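Local coordinates for tail spike protein gp49 (PDB 4RU4) that forms the tailspike of phage LKA1 and acts as a lyase on the O-specific polysaccharide of its Pseudomonas host, at residues B[439-444]-B[470-475]; B[369-374]-B[400-405]; B[419-424]-B[451-456]; B[466-471]-B[498-503]. One frame throughout, in Å; residues are numbered along the deposited sequence. Where two conformers were deposited one is given.

Contact 1. Residues B[439-444]-B[470-475]; sequences YLLRAR and LQLDIT
Arg442 sets CG anti to the backbone N (chi1 -175°), and its extended chain carries NE out to Asp473, whose CG stands beside its own backbone N. The salt bridge is side-on and converges on one oxygen. Arg442 NE lies 2.9 Å from Asp473 OD2, nearly along the C-O axis, and NH2 comes to the same atom from above the carboxylate plane. Both bonds are bent, and the two flat groups stand 81° apart. Gln471 NE2 adds in-plane bonds to both oxygens of Asp473 on their syn sides, while its OE1 is taken by Lys468. The CB of Gln471 sits over one face of the Tyr439 ring, 4.0 Å from its centroid. Further along, Arg444 NH1 meets Thr475 OG1 at 2.9 Å in the guanidinium plane. On the buried face, Leu470 CD2 rests 3.9 Å from Leu441 CB, and Leu472 CD2 packs on Ala443 CB. Between these two faces the backbones pair in register, Asp473 N giving a bond of 2.8 Å to Ala443 O. Stacked parallel strands from consecutive coils, polar outside and leucine-lined inside, are the mark of the right-handed parallel beta-helix.

Contact 2. Residues B[369-374]-B[400-405]; sequences GWIVIS and RGVIDV
Val402 O accepts two backbone bonds, from Ile371 N at 2.8 Å and from Val372 N at 3.3 Å, the first almost straight at 170°. Two successive N-H groups thus converge on one carbonyl just where both chains enter their strands. Asp404 N then bonds Val372 O, and Ser374 OG gives its proton to Asp404 O at 2.8 Å. Asp404 secures its own segment as well: OD1 accepts from Gly401 N, 31° out of the carboxylate plane, and OD2 takes a bond from a water that also accepts from Ser374 N. Outward from this polar core, Arg400, in the conformer given, crosses Trp370 with guanidinium and ring planes 59° apart. There the indole NE1 sits over one face of the guanidinium, a meeting of donors and not a hydrogen bond. Trp370 CB lies against Gly401 O at 3.3 Å, and Ile373 CD1 covers part of one face of the indole. Beside the paired backbones, Ile371 CD1 meets Val402 CG1 at 3.6 Å. These are neighbouring coils of the parallel beta-helix where the loops lead into the strands, beside the calcium site, which Gly368 and Asp394 help to form.

Contact 3. Residues B[419-424]-B[451-456]; sequences PCNFLI and PVNIQY
Asn421 and Asn453 lie side by side with their amides nearly coplanar, and Asn453 ND2 reaches Asn421 OD1 at 3.0 Å. The bond is almost straight, 177° at the hydrogen, and runs within the plane of the donor amide. On the same face Leu423 CD2 packs 3.6 Å from Gln455 CB. Across the sheet, Ile424 holds CG2 over the centre of the Tyr456 ring, a CH-pi contact of 4.2 Å to the centroid, while its CD1 touches the rim atom CD2 at 3.8 Å. The Phe422 ring offers its edge to Val452 CG1, and Phe422 CB meets Ile454 CD1. Between the two faces the backbones pair in register, with Phe422 N bonding Asn453 O at 2.8 Å and Gln455 N returning a bond to Phe422 O. In the next shell, Asn421 ND2 gives a bond to Thr381 OG1, and Asn453 OD1 accepts from the backbone N of Tyr483. Gln455 OE1 accepts from Gln425, and Gln455 NE2 bonds Gly458 O of a neighbouring subunit, so this face meets the trimer partner. The asparagine pair on adjacent coils, amide bonded to amide, is in the manner of the asparagine stacks of parallel beta-helices.

Contact 4. Residues B[466-471]-B[498-503]; sequences LGKVLQ and LASAAG
Lys468 reaches across to Ser500. Its CG is roughly anti to the carbonyl carbon (chi1 -36°), and the extended chain beyond takes NZ to 2.8 Å from Ser500 OG in the conformer modelled here. The methylenes pass close to the same oxygen: Lys468 CD is 3.2 Å from Ser500 OG. That ammonium also gives a hydrogen bond to Gln471 OE1 within its own segment, in the carbonyl plane and on a lone pair. Val469 follows at the corner of the chain, and its CB presses against Leu498 O at 3.3 Å. Past the corner the parallel pairing begins. Leu470 N gives a bond to Leu498 O, and Ser500 N returns one to Leu470 O at 2.9 Å; each donor sits roughly a third of a right angle out of the carbonyl plane. The side chain of Leu470 faces inward, its CB 4.0 Å from Ala499 CB, where the small methyl adds a modest apolar touch. Gln471 completes the walk on the other face, its OE1 lying 3.8 Å from Ser500 CB. Leu498 itself turns from this segment and packs on Met512 and Pro513. In this conformer of Ser500, NZ links the two coils, and the hydroxyl and amide oxygens turn the negative ends of their dipoles to it, which would stabilise the ammonium charge through two neutral acceptors.

Overall arrangement
Contacts 2, 1 and 4 follow one another across a single parallel sheet, in which strands 372-377, 403-405, 439-446, 468-474 and 497-501 are successive neighbours. Contact 1 shares Leu470 and Gln471 with contact 4, their centres only 7 Å apart, while the centre of contact 2 lies 10 Å from that of contact 1. Contact 3 joins strands 420-425 and 452-463 on another face; its Ile424 and Tyr456 pack on Leu441 and Leu470, filling the interior between faces. Along the chain contact 2 closes before contacts 3 and 1 open, the segments of these two alternate, and contact 4 opens where contact 1 ends. Each spans one coil, together building the beta-helix shaft toward its C-terminal end.

Contact 1. Residues B[439-444]-B[470-475]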
loop_
_atom_site.group_PDB
_atom_site.type_symbol
_atom_site.label_atom_id
_atom_site.label_comp_id
_atom_site.label_asym_id
_atom_site.label_seq_id
_atom_site.Cartn_x
_atom_site.Cartn_y
_atom_site.Cartn_z
ATOM N N TYR B 439 7.092 -26.951 7.900
ATOM C CA TYR B 439 5.858 -26.591 7.211
ATOM C C TYR B 439 5.702 -25.064 7.179
ATOM O O TYR B 439 6.109 -24.359 8.107
ATOM C CB TYR B 439 4.622 -27.239 7.870
ATOM C CG TYR B 439 4.795 -27.475 9.364
ATOM C CD1 TYR B 439 4.518 -26.475 10.281
ATOM C CD2 TYR B 439 5.244 -28.706 9.842
ATOM C CE1 TYR B 439 4.703 -26.681 11.651
ATOM C CE2 TYR B 439 5.420 -28.927 11.212
ATOM C CZ TYR B 439 5.147 -27.909 12.101
ATOM O OH TYR B 439 5.325 -28.131 13.440
ATOM N N LEU B 440 5.144 -24.545 6.100
ATOM C CA LEU B 440 5.039 -23.083 5.983
ATOM C C LEU B 440 3.983 -22.540 6.927
ATOM O O LEU B 440 4.175 -21.504 7.566
ATOM C CB LEU B 440 4.755 -22.670 4.551
ATOM C CG LEU B 440 5.853 -23.128 3.582
ATOM C CD1 LEU B 440 5.518 -22.652 2.193
ATOM C CD2 LEU B 440 7.204 -22.546 4.036
ATOM N N LEU B 441 2.859 -23.236 7.011
ATOM C CA LEU B 441 1.794 -22.789 7.915
ATOM C C LEU B 441 1.294 -23.974 8.729
ATOM O O LEU B 441 1.081 -25.067 8.201
ATOM C CB LEU B 441 0.623 -22.143 7.148
ATOM C CG LEU B 441 -0.560 -21.631 7.981
ATOM C CD1 LEU B 441 -1.200 -20.405 7.311
ATOM C CD2 LEU B 441 -1.613 -22.704 8.253
ATOM N N ARG B 442 1.101 -23.747 10.020
ATOM C CA ARG B 442 0.480 -24.757 10.870
ATOM C C ARG B 442 -0.721 -24.111 11.534
ATOM O O ARG B 442 -0.631 -22.967 11.995
ATOM C CB ARG B 442 1.455 -25.232 11.963
ATOM C CG ARG B 442 0.859 -26.412 12.806
ATOM C CD ARG B 442 1.860 -27.067 13.710
ATOM N NE ARG B 442 1.282 -28.257 14.348
ATOM C CZ ARG B 442 1.894 -28.991 15.273
ATOM N NH1 ARG B 442 3.101 -28.653 15.700
ATOM N NH2 ARG B 442 1.286 -30.071 15.777
ATOM N N ALA B 443 -1.836 -24.841 11.571
ATOM C CA ALA B 443 -2.983 -24.504 12.404
ATOM C C ALA B 443 -3.344 -25.761 13.177
ATOM O O ALA B 443 -3.403 -26.854 12.605
ATOM C CB ALA B 443 -4.168 -24.038 11.537
ATOM N N ARG B 444 -3.565 -25.615 14.476
ATOM C CA ARG B 444 -3.857 -26.757 15.342
ATOM C C ARG B 444 -5.001 -26.357 16.282
ATOM O O ARG B 444 -4.918 -25.343 16.994
ATOM C CB ARG B 444 -2.621 -27.175 16.152
ATOM C CG ARG B 444 -2.873 -28.388 17.094
ATOM C CD ARG B 444 -1.601 -28.787 17.866
ATOM N NE ARG B 444 -1.203 -27.661 18.692
ATOM C CZ ARG B 444 -1.663 -27.423 19.913
ATOM N NH1 ARG B 444 -2.488 -28.287 20.504
ATOM N NH2 ARG B 444 -1.253 -26.340 20.560
ATOM N N LEU B 470 0.955 -26.848 4.155
ATOM C CA LEU B 470 0.070 -26.753 5.317
ATOM C C LEU B 470 0.183 -27.969 6.219
ATOM O O LEU B 470 0.327 -29.109 5.740
ATOM C CB LEU B 470 -1.394 -26.619 4.887
ATOM C CG LEU B 470 -1.716 -25.527 3.869
ATOM C CD1 LEU B 470 -3.211 -25.522 3.606
ATOM C CD2 LEU B 470 -1.216 -24.142 4.347
ATOM N N GLN B 471 0.076 -27.712 7.521
ATOM C CA GLN B 471 0.034 -28.745 8.543
ATOM C C GLN B 471 -1.184 -28.391 9.405
ATOM O O GLN B 471 -1.166 -27.394 10.133
ATOM C CB GLN B 471 1.317 -28.710 9.364
ATOM C CG GLN B 471 1.270 -29.552 10.621
ATOM C CD GLN B 471 1.509 -31.012 10.329
ATOM O OE1 GLN B 471 2.296 -31.360 9.445
ATOM N NE2 GLN B 471 0.813 -31.878 11.051
ATOM N N LEU B 472 -2.259 -29.165 9.266
ATOM C CA LEU B 472 -3.547 -28.840 9.901
ATOM C C LEU B 472 -3.933 -29.944 10.884
ATOM O O LEU B 472 -4.285 -31.054 10.471
ATOM C CB LEU B 472 -4.649 -28.647 8.840
ATOM C CG LEU B 472 -4.276 -27.641 7.723
ATOM C CD1 LEU B 472 -5.305 -27.617 6.601
ATOM C CD2 LEU B 472 -4.058 -26.213 8.278
ATOM N N ASP B 473 -3.887 -29.627 12.173
ATOM C CA ASP B 473 -3.958 -30.641 13.224
ATOM C C ASP B 473 -5.113 -30.377 14.154
ATOM O O ASP B 473 -5.617 -29.246 14.250
ATOM C CB ASP B 473 -2.706 -30.578 14.098
ATOM C CG ASP B 473 -1.494 -31.040 13.380
ATOM O OD1 ASP B 473 -1.588 -32.084 12.706
ATOM O OD2 ASP B 473 -0.462 -30.355 13.466
ATOM N N ILE B 474 -5.507 -31.426 14.867
ATOM C CA ILE B 474 -6.526 -31.302 15.890
ATOM C C ILE B 474 -6.089 -32.012 17.173
ATOM O O ILE B 474 -5.948 -33.234 17.205
ATOM C CB ILE B 474 -7.856 -31.886 15.415
ATOM C CG1 ILE B 474 -8.273 -31.203 14.094
ATOM C CG2 ILE B 474 -8.906 -31.733 16.539
ATOM C CD1 ILE B 474 -9.571 -31.702 13.501
ATOM N N THR B 475 -5.868 -31.236 18.220
ATOM C CA THR B 475 -5.608 -31.796 19.535
ATOM C C THR B 475 -6.940 -31.981 20.270
ATOM O O THR B 475 -7.193 -33.032 20.848
ATOM C CB THR B 475 -4.647 -30.897 20.328
ATOM O OG1 THR B 475 -3.372 -30.906 19.685
ATOM C CG2 THR B 475 -4.480 -31.373 21.780
#

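Contact 2. Residues B[369-374]-B[400-405]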
loop_
_atom_site.group_PDB
_atom_site.type_symbol
_atom_site.label_atom_id
_atom_site.label_comp_id
_atom_site.label_asym_id
_atom_site.label_seq_id
_atom_site.Cartn_x
_atom_site.Cartn_y
_atom_site.Cartn_z
ATOM N N GLY B 369 12.228 -18.648 14.794
ATOM C CA GLY B 369 12.308 -18.978 13.377
ATOM C C GLY B 369 11.013 -18.727 12.624
ATOM O O GLY B 369 10.992 -18.713 11.386
ATOM N N TRP B 370 9.922 -18.556 13.354
ATOM C CA TRP B 370 8.638 -18.217 12.741
ATOM C C TRP B 370 8.631 -16.722 12.400
ATOM O O TRP B 370 9.505 -15.973 12.850
ATOM C CB TRP B 370 7.472 -18.555 13.682
ATOM C CG TRP B 370 7.668 -18.058 15.110
ATOM C CD1 TRP B 370 8.153 -18.783 16.179
ATOM C CD2 TRP B 370 7.382 -16.745 15.612
ATOM N NE1 TRP B 370 8.181 -17.989 17.316
ATOM C CE2 TRP B 370 7.719 -16.739 16.996
ATOM C CE3 TRP B 370 6.882 -15.571 15.030
ATOM C CZ2 TRP B 370 7.557 -15.610 17.807
ATOM C CZ3 TRP B 370 6.728 -14.435 15.836
ATOM C CH2 TRP B 370 7.062 -14.470 17.212
ATOM N N ILE B 371 7.672 -16.297 11.574
ATOM C CA ILE B 371 7.589 -14.897 11.158
ATOM C C ILE B 371 6.284 -14.250 11.605
ATOM O O ILE B 371 6.266 -13.103 12.063
ATOM C CB ILE B 371 7.728 -14.764 9.619
ATOM C CG1 ILE B 371 9.056 -15.363 9.152
ATOM C CG2 ILE B 371 7.625 -13.285 9.170
ATOM C CD1 ILE B 371 9.189 -15.422 7.631
ATOM N N VAL B 372 5.181 -14.991 11.476
ATOM C CA VAL B 372 3.904 -14.498 11.947
ATOM C C VAL B 372 3.361 -15.533 12.909
ATOM O O VAL B 372 3.267 -16.694 12.547
ATOM C CB VAL B 372 2.886 -14.311 10.792
ATOM C CG1 VAL B 372 1.521 -13.931 11.389
ATOM C CG2 VAL B 372 3.410 -13.231 9.806
ATOM N N ILE B 373 3.052 -15.126 14.135
ATOM C CA ILE B 373 2.525 -16.043 15.158
ATOM C C ILE B 373 1.118 -15.603 15.605
ATOM O O ILE B 373 0.779 -14.418 15.555
ATOM C CB ILE B 373 3.505 -16.173 16.369
ATOM C CG1 ILE B 373 3.111 -17.346 17.275
ATOM C CG2 ILE B 373 3.577 -14.854 17.170
ATOM C CD1 ILE B 373 4.234 -17.857 18.161
ATOM N N SER B 374 0.279 -16.538 16.042
ATOM C CA SER B 374 -1.062 -16.146 16.455
ATOM C C SER B 374 -1.271 -16.361 17.957
ATOM O O SER B 374 -0.561 -17.117 18.580
ATOM C CB SER B 374 -2.102 -16.962 15.685
ATOM O OG SER B 374 -1.874 -16.891 14.284
ATOM N N ARG B 400 6.183 -25.123 15.486
ATOM C CA ARG B 400 5.472 -23.968 14.962
ATOM C C ARG B 400 5.686 -23.825 13.456
ATOM O O ARG B 400 6.744 -24.208 12.939
ATOM C CB ARG B 400 5.899 -22.689 15.716
ATOM C CG ARG B 400 5.363 -22.625 17.173
ATOM C CD ARG B 400 5.949 -21.478 18.028
ATOM N NE ARG B 400 7.384 -21.639 18.261
ATOM C CZ ARG B 400 8.118 -20.905 19.095
ATOM N NH1 ARG B 400 7.577 -19.938 19.814
ATOM N NH2 ARG B 400 9.416 -21.141 19.197
ATOM N N GLY B 401 4.689 -23.278 12.755
ATOM C CA GLY B 401 4.832 -22.999 11.323
ATOM C C GLY B 401 5.645 -21.729 11.139
ATOM O O GLY B 401 5.871 -21.006 12.118
ATOM N N VAL B 402 6.090 -21.448 9.915
ATOM C CA VAL B 402 6.699 -20.145 9.622
ATOM C C VAL B 402 5.625 -19.087 9.816
ATOM O O VAL B 402 5.872 -18.000 10.361
ATOM C CB VAL B 402 7.280 -20.100 8.184
ATOM C CG1 VAL B 402 7.738 -18.658 7.807
ATOM C CG2 VAL B 402 8.418 -21.142 8.043
ATOM N N ILE B 403 4.414 -19.446 9.403
ATOM C CA ILE B 403 3.211 -18.733 9.780
ATOM C C ILE B 403 2.456 -19.675 10.702
ATOM O O ILE B 403 2.108 -20.804 10.309
ATOM C CB ILE B 403 2.348 -18.414 8.560
ATOM C CG1 ILE B 403 3.148 -17.547 7.583
ATOM C CG2 ILE B 403 1.016 -17.724 9.001
ATOM C CD1 ILE B 403 2.553 -17.518 6.198
ATOM N N ASP B 404 2.243 -19.255 11.947
ATOM C CA ASP B 404 1.779 -20.197 12.951
ATOM C C ASP B 404 0.433 -19.826 13.552
ATOM O O ASP B 404 0.237 -18.671 13.963
ATOM C CB ASP B 404 2.818 -20.319 14.081
ATOM C CG ASP B 404 2.493 -21.469 15.041
ATOM O OD1 ASP B 404 2.577 -22.632 14.599
ATOM O OD2 ASP B 404 2.140 -21.216 16.220
ATOM N N VAL B 405 -0.482 -20.800 13.625
ATOM C CA VAL B 405 -1.774 -20.598 14.285
ATOM C C VAL B 405 -1.974 -21.682 15.355
ATOM O O VAL B 405 -2.652 -22.694 15.130
ATOM C CB VAL B 405 -2.964 -20.596 13.274
ATOM C CG1 VAL B 405 -4.225 -20.121 13.971
ATOM C CG2 VAL B 405 -2.632 -19.714 12.064
HETATM O O HOH W 1 0.378 -19.325 17.034
#

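Contact 3. Residues B[419-424]-B[451-456]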
loop_
_atom_site.group_PDB
_atom_site.type_symbol
_atom_site.label_atom_id
_atom_site.label_comp_id
_atom_site.label_asym_id
_atom_site.label_seq_id
_atom_site.Cartn_x
_atom_site.Cartn_y
_atom_site.Cartn_z
ATOM N N PRO B 419 -16.258 -18.069 13.090
ATOM C CA PRO B 419 -15.508 -18.720 12.012
ATOM C C PRO B 419 -14.225 -17.938 11.703
ATOM O O PRO B 419 -14.265 -16.694 11.731
ATOM C CB PRO B 419 -16.474 -18.644 10.828
ATOM C CG PRO B 419 -17.834 -18.666 11.460
ATOM C CD PRO B 419 -17.671 -17.841 12.725
ATOM N N CYS B 420 -13.125 -18.651 11.432
ATOM C CA CYS B 420 -11.823 -18.023 11.148
ATOM C C CYS B 420 -11.441 -18.196 9.696
ATOM O O CYS B 420 -11.563 -19.290 9.165
ATOM C CB CYS B 420 -10.724 -18.696 11.973
ATOM S SG CYS B 420 -10.940 -18.550 13.745
ATOM N N ASN B 421 -10.942 -17.129 9.066
ATOM C CA ASN B 421 -10.396 -17.237 7.710
ATOM C C ASN B 421 -8.941 -16.769 7.747
ATOM O O ASN B 421 -8.673 -15.632 8.107
ATOM C CB ASN B 421 -11.184 -16.333 6.761
ATOM C CG ASN B 421 -12.653 -16.559 6.853
ATOM O OD1 ASN B 421 -13.116 -17.689 6.758
ATOM N ND2 ASN B 421 -13.406 -15.495 7.058
ATOM N N PHE B 422 -8.004 -17.650 7.428
ATOM C CA PHE B 422 -6.606 -17.251 7.385
ATOM C C PHE B 422 -6.188 -17.157 5.935
ATOM O O PHE B 422 -6.238 -18.159 5.198
ATOM C CB PHE B 422 -5.746 -18.271 8.154
ATOM C CG PHE B 422 -6.031 -18.273 9.620
ATOM C CD1 PHE B 422 -5.507 -17.269 10.424
ATOM C CD2 PHE B 422 -6.887 -19.208 10.189
ATOM C CE1 PHE B 422 -5.801 -17.223 11.766
ATOM C CE2 PHE B 422 -7.145 -19.175 11.550
ATOM C CZ PHE B 422 -6.613 -18.171 12.324
ATOM N N LEU B 423 -5.802 -15.951 5.523
ATOM C CA LEU B 423 -5.548 -15.667 4.105
ATOM C C LEU B 423 -4.122 -15.241 3.885
ATOM O O LEU B 423 -3.674 -14.270 4.507
ATOM C CB LEU B 423 -6.441 -14.509 3.617
ATOM C CG LEU B 423 -7.920 -14.596 4.012
ATOM C CD1 LEU B 423 -8.702 -13.377 3.551
ATOM C CD2 LEU B 423 -8.570 -15.894 3.514
ATOM N N ILE B 424 -3.434 -15.905 2.959
ATOM C CA ILE B 424 -2.093 -15.493 2.576
ATOM C C ILE B 424 -2.184 -15.233 1.092
ATOM O O ILE B 424 -2.455 -16.151 0.303
ATOM C CB ILE B 424 -1.014 -16.561 2.873
ATOM C CG1 ILE B 424 -0.813 -16.762 4.377
ATOM C CG2 ILE B 424 0.329 -16.149 2.250
ATOM C CD1 ILE B 424 -1.875 -17.650 5.020
ATOM N N PRO B 451 -15.697 -23.250 11.974
ATOM C CA PRO B 451 -14.951 -23.428 10.726
ATOM C C PRO B 451 -13.616 -22.671 10.778
ATOM O O PRO B 451 -13.579 -21.540 11.254
ATOM C CB PRO B 451 -15.865 -22.790 9.672
ATOM C CG PRO B 451 -17.285 -22.977 10.255
ATOM C CD PRO B 451 -17.032 -22.663 11.739
ATOM N N VAL B 452 -12.549 -23.334 10.346
ATOM C CA VAL B 452 -11.240 -22.720 10.160
ATOM C C VAL B 452 -10.839 -22.906 8.696
ATOM O O VAL B 452 -10.470 -24.009 8.264
ATOM C CB VAL B 452 -10.200 -23.375 11.087
ATOM C CG1 VAL B 452 -8.776 -22.850 10.810
ATOM C CG2 VAL B 452 -10.593 -23.121 12.543
ATOM N N ASN B 453 -10.907 -21.813 7.942
ATOM C CA ASN B 453 -10.669 -21.818 6.504
ATOM C C ASN B 453 -9.294 -21.245 6.154
ATOM O O ASN B 453 -8.850 -20.272 6.769
ATOM C CB ASN B 453 -11.752 -20.964 5.833
ATOM C CG ASN B 453 -13.152 -21.430 6.198
ATOM O OD1 ASN B 453 -13.457 -22.622 6.096
ATOM N ND2 ASN B 453 -13.991 -20.508 6.673
ATOM N N ILE B 454 -8.638 -21.839 5.158
ATOM C CA ILE B 454 -7.289 -21.436 4.768
ATOM C C ILE B 454 -7.296 -21.117 3.295
ATOM O O ILE B 454 -7.732 -21.945 2.472
ATOM C CB ILE B 454 -6.246 -22.585 4.944
ATOM C CG1 ILE B 454 -6.307 -23.220 6.336
ATOM C CG2 ILE B 454 -4.833 -22.085 4.630
ATOM C CD1 ILE B 454 -6.064 -22.295 7.439
ATOM N N GLN B 455 -6.782 -19.935 2.951
ATOM C CA GLN B 455 -6.521 -19.602 1.563
ATOM C C GLN B 455 -5.023 -19.294 1.479
ATOM O O GLN B 455 -4.577 -18.274 1.992
ATOM C CB GLN B 455 -7.329 -18.345 1.140
ATOM C CG GLN B 455 -7.111 -17.901 -0.317
ATOM C CD GLN B 455 -7.503 -16.454 -0.569
ATOM O OE1 GLN B 455 -7.263 -15.575 0.271
ATOM N NE2 GLN B 455 -8.128 -16.197 -1.722
ATOM N N TYR B 456 -4.250 -20.165 0.829
ATOM C CA TYR B 456 -2.825 -19.897 0.682
ATOM C C TYR B 456 -2.583 -19.766 -0.831
ATOM O O TYR B 456 -2.580 -20.763 -1.559
ATOM C CB TYR B 456 -2.041 -21.034 1.347
ATOM C CG TYR B 456 -0.618 -20.662 1.740
ATOM C CD1 TYR B 456 0.361 -20.435 0.766
ATOM C CD2 TYR B 456 -0.251 -20.549 3.081
ATOM C CE1 TYR B 456 1.665 -20.088 1.115
ATOM C CE2 TYR B 456 1.037 -20.196 3.438
ATOM C CZ TYR B 456 1.992 -19.973 2.454
ATOM O OH TYR B 456 3.278 -19.624 2.814
#

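Contact 4. Residues B[466-471]-B[498-503]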
loop_
_atom_site.group_PDB
_atom_site.type_symbol
_atom_site.label_atom_id
_atom_site.label_comp_id
_atom_site.label_asym_id
_atom_site.label_seq_id
_atom_site.Cartn_x
_atom_site.Cartn_y
_atom_site.Cartn_z
ATOM N N LEU B 466 12.071 -28.302 2.336
ATOM C CA LEU B 466 10.753 -28.022 2.871
ATOM C C LEU B 466 10.062 -29.366 3.018
ATOM O O LEU B 466 10.304 -30.276 2.223
ATOM C CB LEU B 466 9.949 -27.122 1.920
ATOM C CG LEU B 466 8.540 -26.719 2.340
ATOM C CD1 LEU B 466 8.562 -25.924 3.673
ATOM C CD2 LEU B 466 7.886 -25.890 1.202
ATOM N N GLY B 467 9.229 -29.490 4.049
ATOM C CA GLY B 467 8.375 -30.648 4.202
ATOM C C GLY B 467 6.995 -30.445 3.594
ATOM O O GLY B 467 6.559 -31.223 2.733
ATOM N N LYS B 468 6.299 -29.394 4.027
ATOM C CA LYS B 468 4.869 -29.255 3.689
ATOM C C LYS B 468 4.497 -27.800 3.538
ATOM O O LYS B 468 5.153 -26.941 4.132
ATOM C CB LYS B 468 3.973 -29.819 4.806
ATOM C CG LYS B 468 4.521 -31.050 5.506
ATOM C CD LYS B 468 3.492 -31.665 6.452
ATOM C CE LYS B 468 4.084 -32.881 7.189
ATOM N NZ LYS B 468 3.145 -33.448 8.201
ATOM N N VAL B 469 3.419 -27.533 2.788
ATOM C CA VAL B 469 2.850 -26.187 2.752
ATOM C C VAL B 469 2.002 -26.025 4.010
ATOM O O VAL B 469 2.319 -25.194 4.854
ATOM C CB VAL B 469 2.025 -25.911 1.461
ATOM C CG1 VAL B 469 1.462 -24.475 1.449
ATOM C CG2 VAL B 469 2.883 -26.158 0.214
ATOM N N LEU B 470 0.955 -26.848 4.155
ATOM C CA LEU B 470 0.070 -26.753 5.317
ATOM C C LEU B 470 0.183 -27.969 6.219
ATOM O O LEU B 470 0.327 -29.109 5.740
ATOM C CB LEU B 470 -1.394 -26.619 4.887
ATOM C CG LEU B 470 -1.716 -25.527 3.869
ATOM C CD1 LEU B 470 -3.211 -25.522 3.606
ATOM C CD2 LEU B 470 -1.216 -24.142 4.347
ATOM N N GLN B 471 0.076 -27.712 7.521
ATOM C CA GLN B 471 0.034 -28.745 8.543
ATOM C C GLN B 471 -1.184 -28.391 9.405
ATOM O O GLN B 471 -1.166 -27.394 10.133
ATOM C CB GLN B 471 1.317 -28.710 9.364
ATOM C CG GLN B 471 1.270 -29.552 10.621
ATOM C CD GLN B 471 1.509 -31.012 10.329
ATOM O OE1 GLN B 471 2.296 -31.360 9.445
ATOM N NE2 GLN B 471 0.813 -31.878 11.051
ATOM N N LEU B 498 1.460 -31.144 0.123
ATOM C CA LEU B 498 0.672 -29.920 0.030
ATOM C C LEU B 498 -0.048 -29.606 1.334
ATOM O O LEU B 498 -0.039 -28.467 1.805
ATOM C CB LEU B 498 -0.349 -30.028 -1.121
ATOM C CG LEU B 498 0.273 -30.033 -2.506
ATOM C CD1 LEU B 498 -0.704 -30.612 -3.505
ATOM C CD2 LEU B 498 0.667 -28.597 -2.858
ATOM N N ALA B 499 -0.703 -30.600 1.910
ATOM C CA ALA B 499 -1.426 -30.351 3.131
ATOM C C ALA B 499 -1.607 -31.617 3.946
ATOM O O ALA B 499 -2.272 -32.550 3.513
ATOM C CB ALA B 499 -2.795 -29.715 2.808
ATOM N N SER B 500 -0.973 -31.671 5.110
ATOM C CA SER B 500 -1.339 -32.677 6.084
ATOM C C SER B 500 -2.598 -32.156 6.742
ATOM O O SER B 500 -2.629 -31.028 7.230
ATOM C CB SER B 500 -0.225 -32.878 7.117
ATOM O OG SER B 500 0.858 -33.560 6.521
ATOM N N ALA B 501 -3.651 -32.963 6.725
ATOM C CA ALA B 501 -4.940 -32.508 7.243
ATOM C C ALA B 501 -5.597 -33.588 8.083
ATOM O O ALA B 501 -5.834 -34.697 7.583
ATOM C CB ALA B 501 -5.875 -32.114 6.105
ATOM N N ALA B 502 -5.911 -33.259 9.333
ATOM C CA ALA B 502 -6.527 -34.232 10.232
ATOM C C ALA B 502 -8.016 -33.932 10.455
ATOM O O ALA B 502 -8.451 -32.776 10.381
ATOM C CB ALA B 502 -5.781 -34.282 11.546
ATOM N N GLY B 503 -8.791 -34.977 10.734
ATOM C CA GLY B 503 -10.192 -34.807 11.101
ATOM C C GLY B 503 -11.007 -33.986 10.115
ATOM O O GLY B 503 -10.998 -34.260 8.908
#